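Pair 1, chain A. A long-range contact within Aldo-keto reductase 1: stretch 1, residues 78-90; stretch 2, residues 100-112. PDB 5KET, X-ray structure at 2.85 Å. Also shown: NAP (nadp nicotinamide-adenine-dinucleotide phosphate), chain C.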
# COMPACT_ATOMS: atom_id res chain seq x y z
N LYS A 78 17.95 14.52 -4.81
CA LYS A 78 18.78 13.68 -3.96
C LYS A 78 18.00 12.46 -3.51
O LYS A 78 16.77 12.48 -3.38
CB LYS A 78 19.29 14.45 -2.74
CG LYS A 78 20.05 15.72 -3.05
N ARG A 79 18.73 11.38 -3.27
CA ARG A 79 18.12 10.16 -2.78
C ARG A 79 17.55 10.34 -1.37
O ARG A 79 16.51 9.75 -1.04
CB ARG A 79 19.15 9.05 -2.82
CG ARG A 79 18.71 7.84 -2.12
CD ARG A 79 17.38 7.33 -2.73
NE ARG A 79 17.12 5.93 -2.36
CZ ARG A 79 16.13 5.52 -1.59
NH1 ARG A 79 15.28 6.37 -1.02
NH2 ARG A 79 16.00 4.27 -1.31
N GLU A 80 18.21 11.14 -0.54
CA GLU A 80 17.63 11.37 0.77
C GLU A 80 16.36 12.21 0.72
O GLU A 80 15.74 12.42 1.76
CB GLU A 80 18.66 12.05 1.67
CG GLU A 80 19.13 13.38 1.17
CD GLU A 80 19.62 14.26 2.30
OE1 GLU A 80 19.24 13.99 3.46
OE2 GLU A 80 20.38 15.22 2.02
N ASP A 81 15.94 12.67 -0.46
CA ASP A 81 14.75 13.48 -0.61
C ASP A 81 13.53 12.70 -1.09
O ASP A 81 12.45 13.28 -1.22
CB ASP A 81 15.02 14.64 -1.59
CG ASP A 81 16.02 15.65 -1.05
OD1 ASP A 81 16.09 15.83 0.19
OD2 ASP A 81 16.74 16.26 -1.87
N VAL A 82 13.67 11.40 -1.34
CA VAL A 82 12.59 10.59 -1.89
C VAL A 82 12.38 9.37 -1.01
O VAL A 82 13.33 8.82 -0.43
CB VAL A 82 12.87 10.19 -3.37
CG1 VAL A 82 13.95 9.11 -3.45
CG2 VAL A 82 11.60 9.74 -4.07
N PHE A 83 11.12 8.93 -0.90
CA PHE A 83 10.70 7.88 0.02
C PHE A 83 10.25 6.67 -0.79
O PHE A 83 9.19 6.71 -1.42
CB PHE A 83 9.58 8.40 0.92
CG PHE A 83 9.35 7.58 2.16
CD1 PHE A 83 8.50 6.48 2.13
CD2 PHE A 83 9.96 7.92 3.35
CE1 PHE A 83 8.28 5.73 3.28
CE2 PHE A 83 9.76 7.18 4.49
CZ PHE A 83 8.91 6.08 4.46
N ILE A 84 11.03 5.60 -0.75
CA ILE A 84 10.81 4.42 -1.59
C ILE A 84 10.24 3.29 -0.75
O ILE A 84 10.86 2.88 0.25
CB ILE A 84 12.10 3.99 -2.30
CG1 ILE A 84 12.52 5.05 -3.33
CG2 ILE A 84 11.93 2.63 -2.96
CD1 ILE A 84 11.38 5.43 -4.25
N VAL A 85 9.09 2.77 -1.16
CA VAL A 85 8.38 1.72 -0.45
C VAL A 85 8.23 0.53 -1.38
O VAL A 85 7.67 0.66 -2.48
CB VAL A 85 6.99 2.18 0.03
CG1 VAL A 85 6.28 1.06 0.77
CG2 VAL A 85 7.10 3.41 0.90
N THR A 86 8.71 -0.64 -0.95
CA THR A 86 8.44 -1.90 -1.63
C THR A 86 8.12 -2.96 -0.58
O THR A 86 8.24 -2.74 0.63
CB THR A 86 9.61 -2.34 -2.52
OG1 THR A 86 9.16 -3.37 -3.41
CG2 THR A 86 10.76 -2.86 -1.68
N LYS A 87 7.69 -4.13 -1.05
CA LYS A 87 7.07 -5.11 -0.18
C LYS A 87 7.60 -6.51 -0.47
O LYS A 87 8.06 -6.81 -1.58
CB LYS A 87 5.55 -5.08 -0.32
CG LYS A 87 4.95 -3.71 -0.07
CD LYS A 87 3.81 -3.44 -1.02
CE LYS A 87 3.30 -2.03 -0.86
NZ LYS A 87 2.23 -1.75 -1.86
N LEU A 88 7.52 -7.37 0.54
CA LEU A 88 7.96 -8.75 0.44
C LEU A 88 6.85 -9.62 -0.14
O LEU A 88 5.73 -9.64 0.40
CB LEU A 88 8.37 -9.28 1.81
CG LEU A 88 8.66 -10.78 1.86
CD1 LEU A 88 10.09 -11.05 1.44
CD2 LEU A 88 8.37 -11.36 3.25
N PRO A 89 7.11 -10.37 -1.21
CA PRO A 89 6.03 -11.09 -1.88
C PRO A 89 5.51 -12.23 -1.03
O PRO A 89 6.28 -12.90 -0.32
CB PRO A 89 6.69 -11.62 -3.16
CG PRO A 89 8.05 -11.10 -3.20
CD PRO A 89 8.41 -10.54 -1.88
N PRO A 90 4.20 -12.54 -1.11
CA PRO A 90 3.64 -13.67 -0.35
C PRO A 90 4.42 -14.97 -0.51
O PRO A 90 4.34 -15.84 0.36
CB PRO A 90 2.22 -13.79 -0.91
CG PRO A 90 1.87 -12.41 -1.34
CD PRO A 90 3.16 -11.79 -1.83
N LYS A 100 16.71 -12.48 0.62
CA LYS A 100 16.74 -12.81 -0.80
C LYS A 100 15.87 -11.85 -1.61
O LYS A 100 16.31 -11.28 -2.62
CB LYS A 100 16.29 -14.25 -1.03
CG LYS A 100 16.08 -14.62 -2.51
CD LYS A 100 15.52 -16.04 -2.69
N PHE A 101 14.63 -11.63 -1.16
CA PHE A 101 13.70 -10.87 -1.97
C PHE A 101 13.98 -9.38 -1.90
O PHE A 101 13.96 -8.70 -2.93
CB PHE A 101 12.26 -11.17 -1.54
CG PHE A 101 11.73 -12.45 -2.11
CD1 PHE A 101 11.43 -12.55 -3.47
CD2 PHE A 101 11.54 -13.55 -1.30
CE1 PHE A 101 10.95 -13.73 -4.00
CE2 PHE A 101 11.05 -14.73 -1.82
CZ PHE A 101 10.77 -14.82 -3.18
N LEU A 102 14.25 -8.85 -0.71
CA LEU A 102 14.59 -7.44 -0.64
C LEU A 102 15.86 -7.14 -1.43
O LEU A 102 15.93 -6.13 -2.13
CB LEU A 102 14.74 -7.01 0.81
CG LEU A 102 15.36 -5.65 1.09
CD1 LEU A 102 14.58 -4.50 0.43
CD2 LEU A 102 15.39 -5.49 2.59
N THR A 103 16.86 -8.02 -1.36
CA THR A 103 18.01 -7.87 -2.24
C THR A 103 17.58 -7.85 -3.70
O THR A 103 18.04 -7.01 -4.48
CB THR A 103 19.03 -8.98 -1.99
OG1 THR A 103 19.38 -9.00 -0.60
CG2 THR A 103 20.29 -8.74 -2.81
N LYS A 104 16.66 -8.74 -4.08
CA LYS A 104 16.17 -8.73 -5.46
C LYS A 104 15.41 -7.44 -5.78
O LYS A 104 15.58 -6.87 -6.86
CB LYS A 104 15.30 -9.96 -5.72
CG LYS A 104 16.06 -11.28 -5.76
N SER A 105 14.58 -6.97 -4.85
CA SER A 105 13.88 -5.70 -5.06
C SER A 105 14.87 -4.56 -5.26
O SER A 105 14.76 -3.79 -6.23
CB SER A 105 12.95 -5.40 -3.87
OG SER A 105 11.99 -6.42 -3.67
N LEU A 106 15.85 -4.46 -4.37
CA LEU A 106 16.79 -3.35 -4.39
C LEU A 106 17.54 -3.27 -5.72
O LEU A 106 17.68 -2.19 -6.30
CB LEU A 106 17.77 -3.48 -3.22
CG LEU A 106 17.17 -3.26 -1.83
CD1 LEU A 106 18.15 -3.62 -0.73
CD2 LEU A 106 16.70 -1.83 -1.66
N GLU A 107 18.04 -4.41 -6.23
CA GLU A 107 18.83 -4.37 -7.46
C GLU A 107 17.98 -4.00 -8.67
O GLU A 107 18.49 -3.44 -9.65
CB GLU A 107 19.53 -5.70 -7.73
CG GLU A 107 19.98 -6.47 -6.52
CD GLU A 107 20.48 -7.86 -6.84
OE1 GLU A 107 21.57 -8.24 -6.33
OE2 GLU A 107 19.81 -8.58 -7.62
N ALA A 108 16.68 -4.31 -8.63
CA ALA A 108 15.79 -3.83 -9.68
C ALA A 108 15.58 -2.33 -9.56
O ALA A 108 15.60 -1.61 -10.57
CB ALA A 108 14.46 -4.57 -9.61
N LEU A 109 15.39 -1.84 -8.34
CA LEU A 109 15.34 -0.41 -8.07
C LEU A 109 16.71 0.26 -8.18
O LEU A 109 16.78 1.49 -8.22
CB LEU A 109 14.77 -0.18 -6.67
CG LEU A 109 13.44 -0.88 -6.31
CD1 LEU A 109 13.18 -0.83 -4.81
CD2 LEU A 109 12.32 -0.26 -7.12
N GLN A 110 17.78 -0.54 -8.24
CA GLN A 110 19.16 -0.02 -8.30
C GLN A 110 19.46 0.93 -7.14
O GLN A 110 20.18 1.91 -7.29
CB GLN A 110 19.44 0.65 -9.64
CG GLN A 110 18.89 -0.10 -10.84
CD GLN A 110 19.26 0.57 -12.16
OE1 GLN A 110 18.57 0.42 -13.15
NE2 GLN A 110 20.35 1.30 -12.17
N LEU A 111 18.91 0.62 -5.97
CA LEU A 111 19.18 1.39 -4.76
C LEU A 111 19.91 0.54 -3.73
O LEU A 111 19.85 -0.70 -3.76
CB LEU A 111 17.88 1.91 -4.14
CG LEU A 111 16.82 2.42 -5.11
CD1 LEU A 111 15.53 2.68 -4.37
CD2 LEU A 111 17.35 3.65 -5.84
N ASP A 112 20.61 1.21 -2.83
CA ASP A 112 21.27 0.54 -1.72
C ASP A 112 20.36 0.35 -0.51
O ASP A 112 20.73 -0.39 0.41
CB ASP A 112 22.52 1.32 -1.30
CG ASP A 112 23.59 1.32 -2.37
OD1 ASP A 112 23.72 0.31 -3.09
OD2 ASP A 112 24.31 2.34 -2.49
PA NAP C . -6.72 4.24 -6.49
O1A NAP C . -5.33 4.77 -6.79
O2A NAP C . -7.57 4.81 -5.61
O5B NAP C . -7.44 3.94 -7.98
C5B NAP C . -6.55 4.39 -8.98
C4B NAP C . -7.33 4.27 -10.28
O4B NAP C . -8.08 5.44 -10.46
C3B NAP C . -6.40 4.05 -11.51
O3B NAP C . -7.03 3.19 -12.41
C2B NAP C . -6.29 5.46 -12.14
O2B NAP C . -6.40 5.45 -13.49
C1B NAP C . -7.53 6.22 -11.52
N9A NAP C . -7.14 7.51 -10.98
C8A NAP C . -5.94 7.85 -10.33
N7A NAP C . -5.89 9.15 -9.96
C5A NAP C . -7.12 9.68 -10.40
C6A NAP C . -7.68 10.96 -10.31
N6A NAP C . -6.99 11.99 -9.71
N1A NAP C . -8.92 11.23 -10.82
C2A NAP C . -9.56 10.16 -11.41
N3A NAP C . -9.16 8.88 -11.57
C4A NAP C . -7.91 8.67 -11.03
O3 NAP C . -6.42 2.81 -5.80
PN NAP C . -5.31 1.88 -6.42
O1N NAP C . -4.76 2.26 -7.73
O2N NAP C . -5.66 0.45 -6.08
O5D NAP C . -3.96 2.12 -5.30
C5D NAP C . -2.86 1.73 -5.99
C4D NAP C . -1.71 1.74 -5.05
O4D NAP C . -2.17 1.15 -3.83
C3D NAP C . -0.70 0.75 -5.65
O3D NAP C . 0.30 1.42 -6.28
C2D NAP C . -0.12 0.08 -4.45
O2D NAP C . 0.94 0.80 -3.97
C1D NAP C . -1.24 0.19 -3.39
N1N NAP C . -1.82 -1.18 -3.35
C2N NAP C . -1.51 -1.98 -2.28
C3N NAP C . -2.00 -3.26 -2.22
C7N NAP C . -1.67 -4.07 -1.07
O7N NAP C . -0.82 -3.73 -0.22
N7N NAP C . -2.32 -5.27 -0.93
C4N NAP C . -2.80 -3.78 -3.26
C5N NAP C . -3.09 -2.96 -4.33
C6N NAP C . -2.60 -1.67 -4.39
P2B NAP C . -5.00 5.92 -14.50
O1X NAP C . -4.03 4.86 -14.02
O2X NAP C . -5.46 5.88 -15.93
O3X NAP C . -4.65 7.25 -13.83

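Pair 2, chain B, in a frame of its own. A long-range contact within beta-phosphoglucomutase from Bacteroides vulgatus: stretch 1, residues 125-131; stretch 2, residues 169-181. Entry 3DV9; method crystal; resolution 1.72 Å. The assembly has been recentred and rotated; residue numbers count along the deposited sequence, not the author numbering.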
# COMPACT_ATOMS: atom_id res chain seq x y z
N LEU B 125 -18.57 -6.71 -2.14
CA LEU B 125 -17.13 -7.00 -2.12
C LEU B 125 -16.51 -6.79 -0.73
O LEU B 125 -17.03 -6.04 0.10
CB LEU B 125 -16.39 -6.14 -3.16
CG LEU B 125 -16.88 -6.25 -4.62
CD1 LEU B 125 -16.28 -5.18 -5.52
CD2 LEU B 125 -16.57 -7.62 -5.17
N THR B 126 -15.38 -7.46 -0.50
CA THR B 126 -14.70 -7.40 0.79
C THR B 126 -13.49 -6.48 0.76
O THR B 126 -12.49 -6.81 0.14
CB THR B 126 -14.22 -8.80 1.18
OG1 THR B 126 -15.36 -9.66 1.26
CG2 THR B 126 -13.43 -8.75 2.52
N PRO B 127 -13.60 -5.29 1.40
CA PRO B 127 -12.43 -4.45 1.44
C PRO B 127 -11.46 -4.99 2.51
O PRO B 127 -11.91 -5.50 3.54
CB PRO B 127 -13.00 -3.07 1.85
CG PRO B 127 -14.50 -3.20 1.80
CD PRO B 127 -14.76 -4.65 2.05
N MSE B 128 -10.16 -4.89 2.25
CA MSE B 128 -9.16 -5.28 3.25
C MSE B 128 -8.11 -4.18 3.29
O MSE B 128 -7.91 -3.48 2.29
CB MSE B 128 -8.49 -6.64 2.91
CG MSE B 128 -9.50 -7.78 2.67
SE MSE B 128 -8.57 -9.50 2.45
CE MSE B 128 -7.74 -9.59 4.22
N VAL B 129 -7.45 -4.06 4.43
CA VAL B 129 -6.30 -3.13 4.57
C VAL B 129 -5.04 -3.94 4.68
O VAL B 129 -5.00 -4.92 5.43
CB VAL B 129 -6.43 -2.22 5.80
CG1 VAL B 129 -5.22 -1.26 5.85
CG2 VAL B 129 -7.68 -1.45 5.75
N VAL B 130 -4.00 -3.54 3.94
CA VAL B 130 -2.68 -4.20 3.96
C VAL B 130 -1.56 -3.16 4.13
O VAL B 130 -1.26 -2.39 3.21
CB VAL B 130 -2.42 -4.98 2.68
CG1 VAL B 130 -1.03 -5.67 2.76
CG2 VAL B 130 -3.56 -5.96 2.39
N THR B 131 -0.93 -3.14 5.30
CA THR B 131 -0.03 -2.03 5.62
C THR B 131 1.25 -2.51 6.25
O THR B 131 1.24 -3.50 6.99
CB THR B 131 -0.73 -0.94 6.48
OG1 THR B 131 0.18 0.13 6.74
CG2 THR B 131 -1.22 -1.53 7.80
N GLU B 169 4.62 -11.15 0.70
CA GLU B 169 4.02 -11.70 1.94
C GLU B 169 2.76 -10.98 2.47
O GLU B 169 1.77 -11.64 2.72
CB GLU B 169 5.07 -11.91 3.07
CG GLU B 169 4.53 -12.63 4.32
CD GLU B 169 4.13 -14.08 4.05
OE1 GLU B 169 4.42 -14.60 2.94
OE2 GLU B 169 3.49 -14.69 4.93
N PRO B 170 2.79 -9.65 2.63
CA PRO B 170 1.59 -8.96 3.15
C PRO B 170 0.33 -9.25 2.30
O PRO B 170 -0.80 -9.45 2.84
CB PRO B 170 1.98 -7.46 3.06
CG PRO B 170 3.43 -7.44 3.07
CD PRO B 170 3.91 -8.70 2.40
N TYR B 171 0.47 -9.20 0.98
CA TYR B 171 -0.66 -9.46 0.07
C TYR B 171 -1.05 -10.93 0.03
O TYR B 171 -2.22 -11.26 0.02
CB TYR B 171 -0.39 -8.88 -1.33
CG TYR B 171 -0.46 -7.39 -1.28
CD1 TYR B 171 -1.66 -6.75 -0.96
CD2 TYR B 171 0.68 -6.60 -1.48
CE1 TYR B 171 -1.74 -5.36 -0.84
CE2 TYR B 171 0.59 -5.15 -1.39
CZ TYR B 171 -0.61 -4.58 -1.06
OH TYR B 171 -0.74 -3.23 -0.93
N LEU B 172 -0.07 -11.82 0.03
CA LEU B 172 -0.37 -13.25 0.13
C LEU B 172 -1.14 -13.56 1.42
O LEU B 172 -2.07 -14.42 1.43
CB LEU B 172 0.92 -14.07 0.05
CG LEU B 172 1.68 -14.02 -1.28
CD1 LEU B 172 3.10 -14.62 -1.15
CD2 LEU B 172 0.88 -14.62 -2.43
N MSE B 173 -0.74 -12.89 2.51
CA MSE B 173 -1.39 -13.11 3.83
C MSE B 173 -2.83 -12.59 3.76
O MSE B 173 -3.76 -13.20 4.32
CB MSE B 173 -0.63 -12.44 4.96
CG MSE B 173 -1.30 -12.56 6.36
SE MSE B 173 -1.36 -14.44 6.90
CE MSE B 173 0.56 -14.57 7.34
N ALA B 174 -2.99 -11.46 3.06
CA ALA B 174 -4.34 -10.91 2.82
C ALA B 174 -5.23 -11.94 2.09
O ALA B 174 -6.34 -12.17 2.52
CB ALA B 174 -4.32 -9.59 2.05
N LEU B 175 -4.75 -12.51 0.99
CA LEU B 175 -5.54 -13.53 0.26
C LEU B 175 -5.88 -14.73 1.17
O LEU B 175 -7.02 -15.22 1.19
CB LEU B 175 -4.86 -13.99 -1.03
CG LEU B 175 -4.48 -12.95 -2.11
CD1 LEU B 175 -3.69 -13.67 -3.20
CD2 LEU B 175 -5.79 -12.38 -2.65
N LYS B 176 -4.89 -15.15 1.96
CA LYS B 176 -5.07 -16.28 2.86
C LYS B 176 -6.14 -15.99 3.91
O LYS B 176 -7.05 -16.80 4.11
CB LYS B 176 -3.76 -16.62 3.54
CG LYS B 176 -3.84 -17.97 4.27
CD LYS B 176 -2.63 -18.22 5.13
CE LYS B 176 -2.82 -19.44 6.02
NZ LYS B 176 -2.97 -20.63 5.17
N LYS B 177 -6.03 -14.81 4.54
CA LYS B 177 -6.95 -14.42 5.61
C LYS B 177 -8.39 -14.32 5.09
O LYS B 177 -9.35 -14.73 5.78
CB LYS B 177 -6.51 -13.10 6.28
CG LYS B 177 -5.35 -13.25 7.25
CD LYS B 177 -5.05 -11.93 7.93
CE LYS B 177 -4.42 -12.10 9.30
NZ LYS B 177 -5.03 -11.12 10.26
N GLY B 178 -8.52 -13.83 3.86
CA GLY B 178 -9.84 -13.53 3.29
C GLY B 178 -10.44 -14.72 2.59
O GLY B 178 -11.66 -14.76 2.33
N GLY B 179 -9.60 -15.71 2.31
CA GLY B 179 -9.99 -16.93 1.60
C GLY B 179 -10.16 -16.69 0.10
O GLY B 179 -11.03 -17.33 -0.54
N PHE B 180 -9.36 -15.77 -0.45
CA PHE B 180 -9.43 -15.41 -1.88
C PHE B 180 -8.29 -15.96 -2.75
O PHE B 180 -7.15 -16.08 -2.29
CB PHE B 180 -9.50 -13.88 -2.02
CG PHE B 180 -10.59 -13.28 -1.22
CD1 PHE B 180 -11.93 -13.58 -1.52
CD2 PHE B 180 -10.31 -12.38 -0.17
CE1 PHE B 180 -12.97 -13.03 -0.76
CE2 PHE B 180 -11.34 -11.82 0.59
CZ PHE B 180 -12.69 -12.14 0.30
N LYS B 181 -8.61 -16.24 -4.00
CA LYS B 181 -7.60 -16.57 -5.03
C LYS B 181 -7.02 -15.28 -5.62
O LYS B 181 -7.65 -14.22 -5.51
CB LYS B 181 -8.26 -17.41 -6.14
CG LYS B 181 -8.93 -18.71 -5.58
CD LYS B 181 -9.21 -19.72 -6.66
CE LYS B 181 -10.32 -19.27 -7.61
NZ LYS B 181 -10.52 -20.29 -8.74

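What backbone arrangement do the two contacts share? In each, a strand packs against a helix in a nearly reversed direction: the angle between their N-to-C directions is 146° in pair 1 and 148° in pair 2, with axes approaching to 8.6 and 9.1 Å. Fourteen central residues superpose with an RMSD of 0.9 Å. Strand residues A:Ile84, A:Thr86 and A:Leu88 fall on B:Thr126, B:Met128 and B:Val130, while A:Phe101, A:Ser105, A:Leu109 and A:Leu111 fall on B:Pro170, B:Ala174, B:Gly178 and B:Phe180. No hydrogen bond crosses between the stretches in either pair, so side-chain packing carries the contact, burying 396 Å² in pair 1 and 370 Å² in pair 2.

How is the middle of the interface filled? Both helices place a small residue over the strand here, A:Ser105 or B:Ala174. In pair 1 the strand residue is also modest: A:Thr86 CG2 lies 4.0 Å from A:Ser105 CB. The serine hydroxyl is occupied within its own helix, A:Ser105 OG donating to A:Phe101 O at 3.1 Å. Pair 2 has the long selenomethionine B:Met128 in the threonine's place. Its side chain reaches toward the helix, with B:Met128 CE 4.1 Å from B:Ala174 CB and B:Met128 SE 4.3 Å from B:Gly178 CA.

What happens where the helix ends? The first residue beyond helical geometry, A:Gln110 or B:Gly179, has positive phi in both, and the next residue turns its CA-to-CB bond back toward the strand. Just before A:Gln110, pair 1 has A:Leu109, whose CD1 packs 4.1 Å from A:Ile84 CG2; A:Leu111 CD1 adds a second contact with the same A:Ile84 CG2 at 3.9 Å. Pair 2 has B:Gly178 at the leucine position. An ideal CB there would be tight against B:Met128 SE at 3.1 Å and would clash with B:Phe180 CE2 at 2.4 Å, so the space is taken by the selenomethionine and the aromatic ring. B:Phe180, the match of A:Leu111, receives B:Met128 SE at its edge, with SE 4.1 Å from B:Phe180 CE2, and B:Thr126 OG1 lies 3.8 Å from B:Phe180 CZ.

How is the other end closed? A proline and an aromatic ring take part in both pairs, but at different positions. In pair 1 the ring belongs to A:Phe101, and A:Pro89 sits over one face of it, A:Pro89 CG lying 3.7 Å from A:Phe101 CD1; A:Leu88 CD1 also reaches A:Phe101 CB at 3.7 Å. In pair 2 the helix supplies both: B:Pro170 matches A:Phe101, and B:Tyr171 matches A:Leu102. B:Val130 meets them together, its CG1 3.5 Å from B:Pro170 CB and also over the B:Tyr171 ring face, 4.0 Å from the ring centroid, while B:Val130 CG2 reaches B:Ala174 CB at 3.7 Å.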